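Local coordinates for protein DNA polymerase III, beta subunit (Thermotoga maritima, PDB 1VPK) that probably tethers DNA polymerases to DNA and makes them processive, forming a ring-shaped head-to-tail homodimer around the duplex, at residues A[131-136]-A[228-234]; A[137-141]-A[195-201]; A[62-68]-A[240-246]; A[29-34]-A[56-60]. One frame throughout, in Å; residues are numbered along the deposited sequence.

Interaction 1: residues A[131-136]-A[228-234]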
loop_
_atom_site.group_PDB
_atom_site.type_symbol
_atom_site.label_atom_id
_atom_site.label_comp_id
_atom_site.label_asym_id
_atom_site.label_seq_id
_atom_site.Cartn_x
_atom_site.Cartn_y
_atom_site.Cartn_z
ATOM N N THR A 131 -5.322 -0.763 36.810
ATOM C CA THR A 131 -4.814 -1.710 37.806
ATOM C C THR A 131 -4.843 -3.157 37.313
ATOM O O THR A 131 -5.691 -3.537 36.491
ATOM C CB THR A 131 -5.560 -1.635 39.141
ATOM O OG1 THR A 131 -6.868 -2.192 38.990
ATOM C CG2 THR A 131 -5.656 -0.183 39.653
ATOM N N PRO A 132 -3.879 -3.961 37.809
ATOM C CA PRO A 132 -3.724 -5.308 37.289
ATOM C C PRO A 132 -4.797 -6.260 37.792
ATOM O O PRO A 132 -5.544 -5.949 38.714
ATOM C CB PRO A 132 -2.329 -5.729 37.807
ATOM C CG PRO A 132 -1.711 -4.516 38.413
ATOM C CD PRO A 132 -2.843 -3.650 38.822
ATOM N N ALA A 133 -4.830 -7.434 37.176
ATOM C CA ALA A 133 -5.695 -8.508 37.626
ATOM C C ALA A 133 -5.283 -8.899 39.049
ATOM O O ALA A 133 -4.154 -8.683 39.471
ATOM C CB ALA A 133 -5.582 -9.652 36.721
ATOM N N GLU A 134 -6.215 -9.504 39.758
ATOM C CA GLU A 134 -5.996 -9.994 41.102
ATOM C C GLU A 134 -5.317 -11.334 40.992
ATOM O O GLU A 134 -5.019 -11.794 39.884
ATOM C CB GLU A 134 -7.338 -10.181 41.815
ATOM C CG GLU A 134 -8.218 -8.955 41.786
ATOM C CD GLU A 134 -7.947 -8.035 42.919
ATOM O OE1 GLU A 134 -8.575 -8.262 43.964
ATOM O OE2 GLU A 134 -7.134 -7.092 42.774
ATOM N N SER A 135 -5.082 -11.957 42.151
ATOM C CA SER A 135 -4.572 -13.319 42.203
ATOM C C SER A 135 -5.526 -14.245 41.496
ATOM O O SER A 135 -6.746 -14.081 41.577
ATOM C CB SER A 135 -4.453 -13.788 43.643
ATOM O OG SER A 135 -5.726 -13.711 44.241
ATOM N N GLY A 136 -4.968 -15.238 40.824
ATOM C CA GLY A 136 -5.789 -16.235 40.172
ATOM C C GLY A 136 -4.939 -17.331 39.608
ATOM O O GLY A 136 -4.320 -18.064 40.345
ATOM N N ARG A 228 -1.669 -13.515 33.873
ATOM C CA ARG A 228 -2.475 -13.836 35.068
ATOM C C ARG A 228 -3.954 -13.603 34.797
ATOM O O ARG A 228 -4.350 -12.567 34.219
ATOM C CB ARG A 228 -2.062 -12.997 36.279
ATOM C CG ARG A 228 -2.698 -13.477 37.618
ATOM C CD ARG A 228 -2.072 -12.758 38.835
ATOM N NE ARG A 228 -2.219 -11.309 38.731
ATOM C CZ ARG A 228 -1.286 -10.459 38.285
ATOM N NH1 ARG A 228 -0.096 -10.888 37.861
ATOM N NH2 ARG A 228 -1.561 -9.152 38.217
ATOM N N TYR A 229 -4.767 -14.554 35.222
ATOM C CA TYR A 229 -6.189 -14.499 35.009
ATOM C C TYR A 229 -6.889 -14.608 36.342
ATOM O O TYR A 229 -6.621 -15.555 37.102
ATOM C CB TYR A 229 -6.588 -15.651 34.089
ATOM C CG TYR A 229 -8.086 -15.900 33.936
ATOM C CD1 TYR A 229 -8.914 -14.922 33.486
ATOM C CD2 TYR A 229 -8.648 -17.159 34.207
ATOM C CE1 TYR A 229 -10.288 -15.131 33.339
ATOM C CE2 TYR A 229 -10.045 -17.390 34.037
ATOM C CZ TYR A 229 -10.842 -16.353 33.588
ATOM O OH TYR A 229 -12.210 -16.492 33.412
ATOM N N ASP A 230 -7.788 -13.665 36.637
ATOM C CA ASP A 230 -8.491 -13.675 37.951
ATOM C C ASP A 230 -9.983 -13.991 37.895
ATOM O O ASP A 230 -10.680 -13.867 38.901
ATOM C CB ASP A 230 -8.233 -12.375 38.754
ATOM C CG ASP A 230 -8.825 -11.132 38.108
ATOM O OD1 ASP A 230 -9.657 -11.253 37.175
ATOM O OD2 ASP A 230 -8.408 -10.017 38.523
ATOM N N GLY A 231 -10.464 -14.443 36.747
ATOM C CA GLY A 231 -11.896 -14.712 36.567
ATOM C C GLY A 231 -12.601 -13.579 35.849
ATOM O O GLY A 231 -13.663 -13.771 35.286
ATOM N N ARG A 232 -12.032 -12.374 35.896
ATOM C CA ARG A 232 -12.650 -11.218 35.250
ATOM C C ARG A 232 -11.719 -10.485 34.331
ATOM O O ARG A 232 -12.170 -9.940 33.337
ATOM C CB ARG A 232 -13.209 -10.223 36.289
ATOM C CG ARG A 232 -14.312 -10.805 37.154
ATOM C CD ARG A 232 -13.887 -10.942 38.633
ATOM N N ARG A 233 -10.429 -10.455 34.685
ATOM C CA ARG A 233 -9.422 -9.781 33.921
ATOM C C ARG A 233 -8.175 -10.616 33.749
ATOM O O ARG A 233 -7.858 -11.454 34.596
ATOM C CB ARG A 233 -9.044 -8.490 34.650
ATOM C CG ARG A 233 -10.217 -7.562 34.819
ATOM C CD ARG A 233 -9.757 -6.152 34.778
ATOM N NE ARG A 233 -9.095 -5.791 36.014
ATOM C CZ ARG A 233 -8.546 -4.593 36.235
ATOM N NH1 ARG A 233 -8.543 -3.643 35.291
ATOM N NH2 ARG A 233 -7.969 -4.352 37.409
ATOM N N VAL A 234 -7.468 -10.354 32.666
ATOM C CA VAL A 234 -6.190 -10.979 32.357
ATOM C C VAL A 234 -5.147 -9.837 32.270
ATOM O O VAL A 234 -5.344 -8.856 31.519
ATOM C CB VAL A 234 -6.269 -11.700 31.011
ATOM C CG1 VAL A 234 -4.899 -12.313 30.584
ATOM C CG2 VAL A 234 -7.325 -12.785 31.062
HETATM O O HOH W 1 -7.886 -1.022 35.721
#

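Interaction 2: residues A[137-141]-A[195-201]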
loop_
_atom_site.group_PDB
_atom_site.type_symbol
_atom_site.label_atom_id
_atom_site.label_comp_id
_atom_site.label_asym_id
_atom_site.label_seq_id
_atom_site.Cartn_x
_atom_site.Cartn_y
_atom_site.Cartn_z
ATOM N N ILE A 137 -4.936 -17.462 38.300
ATOM C CA ILE A 137 -4.164 -18.482 37.587
ATOM C C ILE A 137 -3.051 -17.702 36.897
ATOM O O ILE A 137 -3.303 -16.631 36.347
ATOM C CB ILE A 137 -5.124 -19.203 36.603
ATOM C CG1 ILE A 137 -5.867 -20.299 37.350
ATOM C CG2 ILE A 137 -4.427 -19.735 35.349
ATOM C CD1 ILE A 137 -7.387 -20.153 37.282
ATOM N N THR A 138 -1.823 -18.184 37.000
ATOM C CA THR A 138 -0.685 -17.507 36.392
ATOM C C THR A 138 0.305 -18.472 35.722
ATOM O O THR A 138 0.450 -19.651 36.139
ATOM C CB THR A 138 0.031 -16.544 37.408
ATOM O OG1 THR A 138 1.013 -15.774 36.724
ATOM C CG2 THR A 138 0.686 -17.280 38.503
ATOM N N PHE A 139 0.928 -17.995 34.646
ATOM C CA PHE A 139 2.000 -18.733 33.978
ATOM C C PHE A 139 2.945 -17.806 33.238
ATOM O O PHE A 139 2.596 -16.688 32.892
ATOM C CB PHE A 139 1.431 -19.813 33.042
ATOM C CG PHE A 139 0.559 -19.263 31.957
ATOM C CD1 PHE A 139 -0.793 -19.056 32.180
ATOM C CD2 PHE A 139 1.097 -18.945 30.699
ATOM C CE1 PHE A 139 -1.604 -18.519 31.182
ATOM C CE2 PHE A 139 0.285 -18.396 29.689
ATOM C CZ PHE A 139 -1.060 -18.190 29.936
ATOM N N GLU A 140 4.167 -18.258 33.048
ATOM C CA GLU A 140 5.106 -17.572 32.178
ATOM C C GLU A 140 5.096 -18.244 30.805
ATOM O O GLU A 140 4.923 -19.455 30.724
ATOM C CB GLU A 140 6.522 -17.615 32.771
ATOM C CG GLU A 140 6.772 -16.506 33.802
ATOM C CD GLU A 140 8.250 -16.211 34.028
ATOM O OE1 GLU A 140 9.094 -17.150 34.029
ATOM O OE2 GLU A 140 8.573 -15.023 34.235
ATOM N N VAL A 141 5.260 -17.464 29.731
ATOM C CA VAL A 141 5.484 -18.076 28.413
ATOM C C VAL A 141 6.578 -17.358 27.619
ATOM O O VAL A 141 6.773 -16.144 27.748
ATOM C CB VAL A 141 4.128 -18.237 27.603
ATOM C CG1 VAL A 141 3.455 -16.966 27.434
ATOM C CG2 VAL A 141 4.359 -18.934 26.246
ATOM N N ILE A 195 3.786 -25.613 27.157
ATOM C CA ILE A 195 4.366 -24.530 27.944
ATOM C C ILE A 195 4.494 -25.072 29.369
ATOM O O ILE A 195 4.184 -26.247 29.603
ATOM C CB ILE A 195 3.510 -23.280 27.930
ATOM C CG1 ILE A 195 2.129 -23.521 28.570
ATOM C CG2 ILE A 195 3.370 -22.720 26.483
ATOM C CD1 ILE A 195 1.423 -22.229 28.861
ATOM N N GLU A 196 4.975 -24.239 30.297
ATOM C CA GLU A 196 4.905 -24.544 31.722
ATOM C C GLU A 196 3.662 -23.826 32.302
ATOM O O GLU A 196 3.572 -22.567 32.303
ATOM C CB GLU A 196 6.216 -24.174 32.453
ATOM C CG GLU A 196 7.509 -24.801 31.840
ATOM C CD GLU A 196 8.718 -24.888 32.834
ATOM O OE1 GLU A 196 9.589 -23.974 32.814
ATOM O OE2 GLU A 196 8.809 -25.868 33.633
ATOM N N ASN A 197 2.689 -24.637 32.741
ATOM C CA ASN A 197 1.456 -24.149 33.373
ATOM C C ASN A 197 0.824 -25.177 34.307
ATOM O O ASN A 197 0.688 -26.356 33.946
ATOM C CB ASN A 197 0.433 -23.720 32.329
ATOM C CG ASN A 197 -0.843 -23.151 32.953
ATOM O OD1 ASN A 197 -0.833 -22.105 33.647
ATOM N ND2 ASN A 197 -1.953 -23.832 32.703
ATOM N N GLU A 198 0.441 -24.718 35.508
ATOM C CA GLU A 198 -0.098 -25.597 36.531
ATOM C C GLU A 198 -1.604 -25.849 36.360
ATOM O O GLU A 198 -2.028 -26.978 36.398
ATOM C CB GLU A 198 0.212 -25.056 37.937
ATOM C CG GLU A 198 0.214 -26.117 39.025
ATOM N N GLU A 199 -2.415 -24.811 36.173
ATOM C CA GLU A 199 -3.876 -24.971 36.348
ATOM C C GLU A 199 -4.671 -24.840 35.072
ATOM O O GLU A 199 -4.229 -24.209 34.117
ATOM C CB GLU A 199 -4.397 -23.925 37.336
ATOM C CG GLU A 199 -3.720 -23.945 38.711
ATOM C CD GLU A 199 -4.030 -25.181 39.510
ATOM O OE1 GLU A 199 -5.047 -25.842 39.200
ATOM O OE2 GLU A 199 -3.269 -25.498 40.472
ATOM N N GLU A 200 -5.868 -25.393 35.081
ATOM C CA GLU A 200 -6.790 -25.235 33.983
ATOM C C GLU A 200 -7.598 -23.987 34.063
ATOM O O GLU A 200 -7.984 -23.563 35.138
ATOM C CB GLU A 200 -7.790 -26.350 33.931
ATOM C CG GLU A 200 -7.211 -27.510 33.303
ATOM C CD GLU A 200 -8.242 -28.562 33.146
ATOM O OE1 GLU A 200 -9.426 -28.165 32.948
ATOM O OE2 GLU A 200 -7.835 -29.735 33.208
ATOM N N ALA A 201 -7.893 -23.448 32.889
ATOM C CA ALA A 201 -8.611 -22.187 32.750
ATOM C C ALA A 201 -8.914 -21.921 31.304
ATOM O O ALA A 201 -8.232 -22.436 30.413
ATOM C CB ALA A 201 -7.789 -21.030 33.331
HETATM O O HOH W 2 1.865 -21.984 36.258
HETATM O O HOH W 3 -1.878 -22.026 35.983
HETATM O O HOH W 4 6.348 -21.717 29.596
HETATM O O HOH W 5 5.090 -20.909 33.777
#

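Interaction 3: residues A[62-68]-A[240-246]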
loop_
_atom_site.group_PDB
_atom_site.type_symbol
_atom_site.label_atom_id
_atom_site.label_comp_id
_atom_site.label_asym_id
_atom_site.label_seq_id
_atom_site.Cartn_x
_atom_site.Cartn_y
_atom_site.Cartn_z
ATOM N N GLU A 62 -11.738 -1.266 28.183
ATOM C CA GLU A 62 -11.704 -2.741 28.133
ATOM C C GLU A 62 -10.254 -3.229 28.236
ATOM O O GLU A 62 -10.003 -4.195 28.950
ATOM C CB GLU A 62 -12.364 -3.264 26.848
ATOM C CG GLU A 62 -12.014 -4.741 26.535
ATOM C CD GLU A 62 -12.676 -5.242 25.255
ATOM O OE1 GLU A 62 -12.229 -4.802 24.151
ATOM O OE2 GLU A 62 -13.625 -6.070 25.395
ATOM N N THR A 63 -9.323 -2.568 27.528
ATOM C CA THR A 63 -7.877 -2.814 27.652
ATOM C C THR A 63 -7.210 -1.558 28.284
ATOM O O THR A 63 -7.551 -0.429 27.918
ATOM C CB THR A 63 -7.232 -3.098 26.247
ATOM O OG1 THR A 63 -7.935 -4.122 25.537
ATOM C CG2 THR A 63 -5.707 -3.469 26.373
ATOM N N GLY A 64 -6.299 -1.747 29.223
ATOM C CA GLY A 64 -5.508 -0.678 29.825
ATOM C C GLY A 64 -4.048 -1.055 29.842
ATOM O O GLY A 64 -3.681 -2.245 30.077
ATOM N N VAL A 65 -3.188 -0.084 29.554
ATOM C CA VAL A 65 -1.755 -0.307 29.528
ATOM C C VAL A 65 -1.115 0.752 30.375
ATOM O O VAL A 65 -1.436 1.934 30.208
ATOM C CB VAL A 65 -1.179 -0.129 28.143
ATOM C CG1 VAL A 65 0.383 -0.301 28.187
ATOM C CG2 VAL A 65 -1.771 -1.106 27.188
ATOM N N LYS A 66 -0.235 0.337 31.283
ATOM C CA LYS A 66 0.553 1.250 32.110
ATOM C C LYS A 66 2.019 0.882 31.840
ATOM O O LYS A 66 2.481 -0.204 32.221
ATOM C CB LYS A 66 0.205 1.063 33.585
ATOM C CG LYS A 66 0.857 2.085 34.520
ATOM C CD LYS A 66 0.516 1.853 35.994
ATOM C CE LYS A 66 0.997 3.014 36.822
ATOM N NZ LYS A 66 0.648 2.923 38.290
ATOM N N ALA A 67 2.712 1.774 31.127
ATOM C CA ALA A 67 4.095 1.609 30.744
ATOM C C ALA A 67 4.980 2.500 31.612
ATOM O O ALA A 67 4.796 3.751 31.694
ATOM C CB ALA A 67 4.232 1.973 29.284
ATOM N N THR A 68 5.945 1.875 32.279
ATOM C CA THR A 68 6.941 2.618 33.038
ATOM C C THR A 68 8.073 3.030 32.066
ATOM O O THR A 68 8.624 2.190 31.348
ATOM C CB THR A 68 7.402 1.796 34.219
ATOM O OG1 THR A 68 6.259 1.534 35.047
ATOM C CG2 THR A 68 8.436 2.530 35.056
ATOM N N ASP A 240 8.437 -3.741 32.341
ATOM C CA ASP A 240 8.166 -2.286 32.319
ATOM C C ASP A 240 6.724 -1.937 31.938
ATOM O O ASP A 240 6.354 -0.764 32.006
ATOM C CB ASP A 240 9.005 -1.630 31.218
ATOM C CG ASP A 240 10.422 -1.467 31.549
ATOM O OD1 ASP A 240 10.834 -1.629 32.724
ATOM O OD2 ASP A 240 11.161 -1.166 30.585
ATOM N N VAL A 241 5.947 -2.932 31.507
ATOM C CA VAL A 241 4.645 -2.738 30.887
ATOM C C VAL A 241 3.607 -3.683 31.474
ATOM O O VAL A 241 3.727 -4.911 31.390
ATOM C CB VAL A 241 4.700 -2.862 29.318
ATOM C CG1 VAL A 241 3.362 -2.441 28.686
ATOM C CG2 VAL A 241 5.778 -1.975 28.766
ATOM N N GLU A 242 2.576 -3.094 32.089
ATOM C CA GLU A 242 1.405 -3.851 32.546
ATOM C C GLU A 242 0.250 -3.611 31.612
ATOM O O GLU A 242 -0.199 -2.465 31.416
ATOM C CB GLU A 242 0.992 -3.434 33.940
ATOM C CG GLU A 242 1.993 -3.839 35.005
ATOM C CD GLU A 242 1.931 -5.335 35.365
ATOM O OE1 GLU A 242 0.831 -5.963 35.286
ATOM O OE2 GLU A 242 2.998 -5.868 35.749
ATOM N N THR A 243 -0.246 -4.705 31.033
ATOM C CA THR A 243 -1.433 -4.664 30.210
ATOM C C THR A 243 -2.511 -5.490 30.894
ATOM O O THR A 243 -2.255 -6.620 31.254
ATOM C CB THR A 243 -1.131 -5.209 28.798
ATOM O OG1 THR A 243 -0.130 -4.380 28.180
ATOM C CG2 THR A 243 -2.359 -5.213 27.927
ATOM N N VAL A 244 -3.714 -4.925 31.032
ATOM C CA VAL A 244 -4.823 -5.594 31.682
ATOM C C VAL A 244 -6.018 -5.497 30.778
ATOM O O VAL A 244 -6.298 -4.444 30.185
ATOM C CB VAL A 244 -5.136 -5.062 33.113
ATOM C CG1 VAL A 244 -5.663 -3.600 33.073
ATOM C CG2 VAL A 244 -6.144 -5.952 33.797
ATOM N N MET A 245 -6.698 -6.615 30.612
ATOM C CA MET A 245 -7.817 -6.691 29.677
ATOM C C MET A 245 -8.995 -7.329 30.349
ATOM O O MET A 245 -8.844 -8.396 30.949
ATOM C CB MET A 245 -7.416 -7.539 28.488
ATOM C CG MET A 245 -6.379 -6.928 27.650
ATOM S SD MET A 245 -5.296 -8.073 26.788
ATOM C CE MET A 245 -4.453 -8.905 28.165
ATOM N N ARG A 246 -10.176 -6.721 30.246
ATOM C CA ARG A 246 -11.399 -7.387 30.733
ATOM C C ARG A 246 -11.797 -8.461 29.771
ATOM O O ARG A 246 -11.848 -8.255 28.571
ATOM C CB ARG A 246 -12.578 -6.434 30.923
ATOM C CG ARG A 246 -12.318 -5.353 32.025
ATOM C CD ARG A 246 -13.398 -4.251 32.033
ATOM N NE ARG A 246 -14.769 -4.785 32.131
ATOM C CZ ARG A 246 -15.387 -5.096 33.276
ATOM N NH1 ARG A 246 -14.765 -4.955 34.447
ATOM N NH2 ARG A 246 -16.634 -5.553 33.256
HETATM O O HOH W 6 4.096 -0.321 34.528
#

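Interaction 4: residues A[29-34]-A[56-60]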
loop_
_atom_site.group_PDB
_atom_site.type_symbol
_atom_site.label_atom_id
_atom_site.label_comp_id
_atom_site.label_asym_id
_atom_site.label_seq_id
_atom_site.Cartn_x
_atom_site.Cartn_y
_atom_site.Cartn_z
ATOM N N ALA A 29 1.977 1.227 24.095
ATOM C CA ALA A 29 0.679 1.657 24.615
ATOM C C ALA A 29 -0.377 1.990 23.579
ATOM O O ALA A 29 -1.571 1.972 23.905
ATOM C CB ALA A 29 0.873 2.857 25.552
ATOM N N SER A 30 0.041 2.252 22.344
ATOM C CA SER A 30 -0.797 2.888 21.355
ATOM C C SER A 30 -2.041 2.113 20.959
ATOM O O SER A 30 -3.023 2.735 20.637
ATOM C CB SER A 30 -0.014 3.255 20.085
ATOM O OG SER A 30 0.476 2.100 19.490
ATOM N N LYS A 31 -2.013 0.776 21.009
ATOM C CA LYS A 31 -3.158 0.028 20.524
ATOM C C LYS A 31 -4.236 -0.212 21.611
ATOM O O LYS A 31 -5.243 -0.889 21.378
ATOM C CB LYS A 31 -2.721 -1.258 19.817
ATOM C CG LYS A 31 -1.972 -0.991 18.501
ATOM C CD LYS A 31 -2.125 -2.147 17.556
ATOM C CE LYS A 31 -1.641 -1.892 16.100
ATOM N NZ LYS A 31 -2.139 -3.105 15.265
ATOM N N ALA A 32 -4.036 0.365 22.777
ATOM C CA ALA A 32 -5.033 0.385 23.840
ATOM C C ALA A 32 -5.839 1.716 23.799
ATOM O O ALA A 32 -6.786 1.890 24.551
ATOM C CB ALA A 32 -4.389 0.209 25.155
ATOM N N LEU A 33 -5.488 2.641 22.923
ATOM C CA LEU A 33 -6.249 3.917 22.832
ATOM C C LEU A 33 -7.672 3.673 22.317
ATOM O O LEU A 33 -7.876 2.773 21.487
ATOM C CB LEU A 33 -5.545 4.885 21.884
ATOM C CG LEU A 33 -4.144 5.410 22.257
ATOM C CD1 LEU A 33 -3.483 6.072 21.078
ATOM C CD2 LEU A 33 -4.279 6.413 23.338
ATOM N N ALA A 34 -8.640 4.488 22.786
ATOM C CA ALA A 34 -9.991 4.515 22.209
ATOM C C ALA A 34 -10.018 5.314 20.906
ATOM O O ALA A 34 -9.124 6.083 20.628
ATOM C CB ALA A 34 -10.963 5.132 23.193
ATOM N N ILE A 56 3.495 6.309 31.078
ATOM C CA ILE A 56 2.600 6.580 29.949
ATOM C C ILE A 56 1.503 5.489 29.952
ATOM O O ILE A 56 1.830 4.278 30.003
ATOM C CB ILE A 56 3.361 6.518 28.651
ATOM C CG1 ILE A 56 4.350 7.712 28.584
ATOM C CG2 ILE A 56 2.418 6.505 27.457
ATOM C CD1 ILE A 56 5.400 7.592 27.454
ATOM N N CYS A 57 0.233 5.923 29.935
ATOM C CA CYS A 57 -0.918 4.992 29.933
ATOM C C CYS A 57 -1.874 5.215 28.757
ATOM O O CYS A 57 -1.967 6.323 28.190
ATOM C CB CYS A 57 -1.704 5.105 31.219
ATOM S SG CYS A 57 -0.721 4.884 32.727
ATOM N N ALA A 58 -2.601 4.167 28.414
ATOM C CA ALA A 58 -3.697 4.287 27.438
ATOM C C ALA A 58 -4.756 3.273 27.838
ATOM O O ALA A 58 -4.429 2.184 28.357
ATOM C CB ALA A 58 -3.202 3.974 26.102
ATOM N N THR A 59 -6.016 3.627 27.633
ATOM C CA THR A 59 -7.095 2.686 27.817
ATOM C C THR A 59 -8.278 3.069 26.949
ATOM O O THR A 59 -8.500 4.250 26.659
ATOM C CB THR A 59 -7.532 2.628 29.287
ATOM O OG1 THR A 59 -8.449 1.538 29.470
ATOM C CG2 THR A 59 -8.253 3.936 29.745
ATOM N N ASP A 60 -9.061 2.067 26.617
ATOM C CA ASP A 60 -10.417 2.237 26.116
ATOM C C ASP A 60 -11.456 1.670 27.058
ATOM O O ASP A 60 -12.565 1.427 26.661
ATOM C CB ASP A 60 -10.546 1.552 24.765
ATOM C CG ASP A 60 -10.342 0.054 24.831
ATOM O OD1 ASP A 60 -10.318 -0.536 25.933
ATOM O OD2 ASP A 60 -10.201 -0.551 23.747
#

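Interaction 1: residues A[131-136]-A[228-234]
An Asx turn at Asp-230, in the hairpin between strands 224-229 and 233-237, is the docking point for the segment 131-136, which leads into strand 137-142. OD1 takes Arg-232 N, closing the turn, and also Arg-233 N, which extends it to an Asx motif, while OD2 reaches across to Glu-134 N at 2.6 Å, in a nearly straight bond met on its anti side. An asparagine in place of Asp-230 would probably keep the turn but, with its NH2 facing the Glu-134 amide, leave that N-H without an acceptor. On one flank Arg-228, its chain bent at chi3 (58°), lays a guanidinium edge along the backbone: NH2 donates to Ala-133 O at 2.9 Å, and NE bonds weakly to Ala-133 O and Glu-134 O. On the other, Arg-233 NH2 gives an in-plane bond to Thr-131 OG1 at 2.9 Å, and a water links Arg-233 NH1 to Thr-131 N. Gly-136 CA makes a CA-H...O contact with Tyr-229 O at 3.3 Å, and a side chain there would run into that oxygen. Nearby, Ser-235 OG accepts from Ala-133 N, Pro-132 leans on Glu-242 of strand 241-246, and Tyr-229 meets Phe-203 of strand 201-206.

Interaction 2: residues A[137-141]-A[195-201]
Ile-137, Phe-139 and Val-141, every second residue of strand 137-142, fit against the uneven surface of loop 195-201. At one end Ile-137 offers a fork: the Ala-201 methyl sits between CD1 and CG2, each 4.1 Å from Ala-201 CB, while CG1 rests on Glu-199 CB, the two side chains crossing at about a right angle. At the other end the loop supplies the knob. Ile-195 pushes CD1 obliquely to 3.8 Å from Phe-139 CD2 and sets its CG2 branch 3.9 Å from Val-141 CG2. Between these ends lies Asn-197, whose OD1 tucks beside the root of the Phe-139 side chain, 3.3 Å from Phe-139 CB; amide and ring planes stand 78° apart. With CG opposite the backbone N (chi1 -178°), Asn-197 brings its amide up to Phe-139 CB and CD1, and ND2 is then held by Glu-199 O, at 2.7 Å, and by His-174 O. A leucine here would probably leave those two carbonyls without their donor and a bound water without its acceptor OD1. Leu-173 backs Phe-139, Ile-195 and Asn-197 alike. No direct hydrogen bond joins the segments; four waters bridge them instead. One links Thr-138 O to Glu-198 N; a second is held by Asn-197 OD1 and Glu-199 N and bonds only weakly to Thr-138 O; the others link Glu-140 O to Glu-196 N and Glu-196 O to Glu-140 N. Strand and loop thus meet through an apolar row flanked by a hydrated seam, in which waters stand in for direct backbone bonds.

Interaction 3: residues A[62-68]-A[240-246]
Glu-62 O opens the pairing of strand 63-68 with strand 241-246 by accepting from Arg-246 N at 2.8 Å, while its carboxylate turns off to Ser-206. Thr-63, in a non-hydrogen-bonded pair with Met-245, lies alongside it with CG2 3.7 Å from Met-245 CG; its methyl is there because it stands anti to the backbone N, which leaves OG1 for Ser-209 of helix 207-218. Gly-64 pairs with Val-244 through two bonds, Gly-64 N to Val-244 O at 2.9 Å and Val-244 N to Gly-64 O at 2.8 Å, and Val-244 CG1 leans over the Gly-64 carbonyl. Val-65 then sends its branches apart: CG1 meets Val-241 CG1 at 3.7 Å, and CG2 runs beside Thr-243 OG1. Lys-66 returns to the face of Val-244, joined to Glu-242 by two backbone hydrogen bonds, Lys-66 N to Glu-242 O and Glu-242 N to Lys-66 O. Its extended chain leads away from Glu-242 to a cation-pi contact with Tyr-55, and Glu-242 itself bends back to Ser-237. Ala-67 brings CB loosely against Val-241 CG2. Thr-68 N closes the register on Asp-240 O at 2.7 Å, and a water joins Thr-68 OG1 to Lys-66 O. With the strand axes 173° apart in direction, this is regular antiparallel pairing. It splices the N-terminal and central domains into one continuous sheet, with helices 19-29 and 207-218 packed on the Val-65 face, as in the domain junctions of the bacterial beta sliding ring.

Interaction 4: residues A[29-34]-A[56-60]
Apolar contacts centre on Ala-58, whose methyl rises from strand 53-59 into a hollow made by the end of helix 19-29 and the chain beyond it. Leu-33 CD2 comes to 3.8 Å from Ala-58 CB, Ala-32 CB to 4.1 Å and Ala-29 CB to 4.3 Å, so three side chains surround one methyl. Leu-33 starts out pointing away from the strand; with CG beside its backbone N (chi1 -64°), its CD2 branch is the one turned back to Ala-58 CB. Ala-29 also reaches Ile-56 CG2, and farther along Ala-34 CB meets Asp-60 CB at 3.9 Å. Backbone carbonyls supply a second kind of contact. Ala-29 O, which accepts from Ala-32 N at 3.2 Å, lies 3.4 Å from Ala-58 CB, while Ala-32 O faces the Thr-59 to Asp-60 peptide without a hydrogen bond to Asp-60 N. The polar bonds involve partners beyond the two segments: Asp-60 OD1 accepts from Glu-62 N and Thr-63 N in an Asx turn, and OD2 forms a salt bridge with Lys-208, whose NZ also bonds to Leu-33 O. Small residues allow this closeness, since backbone and methyl touch directly. Helices packed on antiparallel sheets, two of each per domain, are the plan of this DNA-encircling family, and here the contact seats the end of helix 19-29 beside the turn between strands 53-59 and 63-68.

All four contacts reach the same eight-stranded sheet. Interactions 3 and 4 lie only about 8 Å apart (centres) and share neighbouring strands, 53-59 and 63-68, joined by probable backbone hydrogen bonds; Val-65 CG2 also packs on Ala-32. Interaction 4 is buried and apolar, with no hydrogen bonds across it, whereas interaction 3 is regular backbone pairing, partly buried, that crosses between domains. Interaction 1 is a surface contact dominated by arginine and aspartate side chains gripping an irregular backbone; it abuts interaction 3 through strand 233-237 and interaction 2 through strand 224-229. Interaction 2, at the sheet's edge, replaces direct bonds with water. It is farthest from interaction 4, with centres about 27 Å apart.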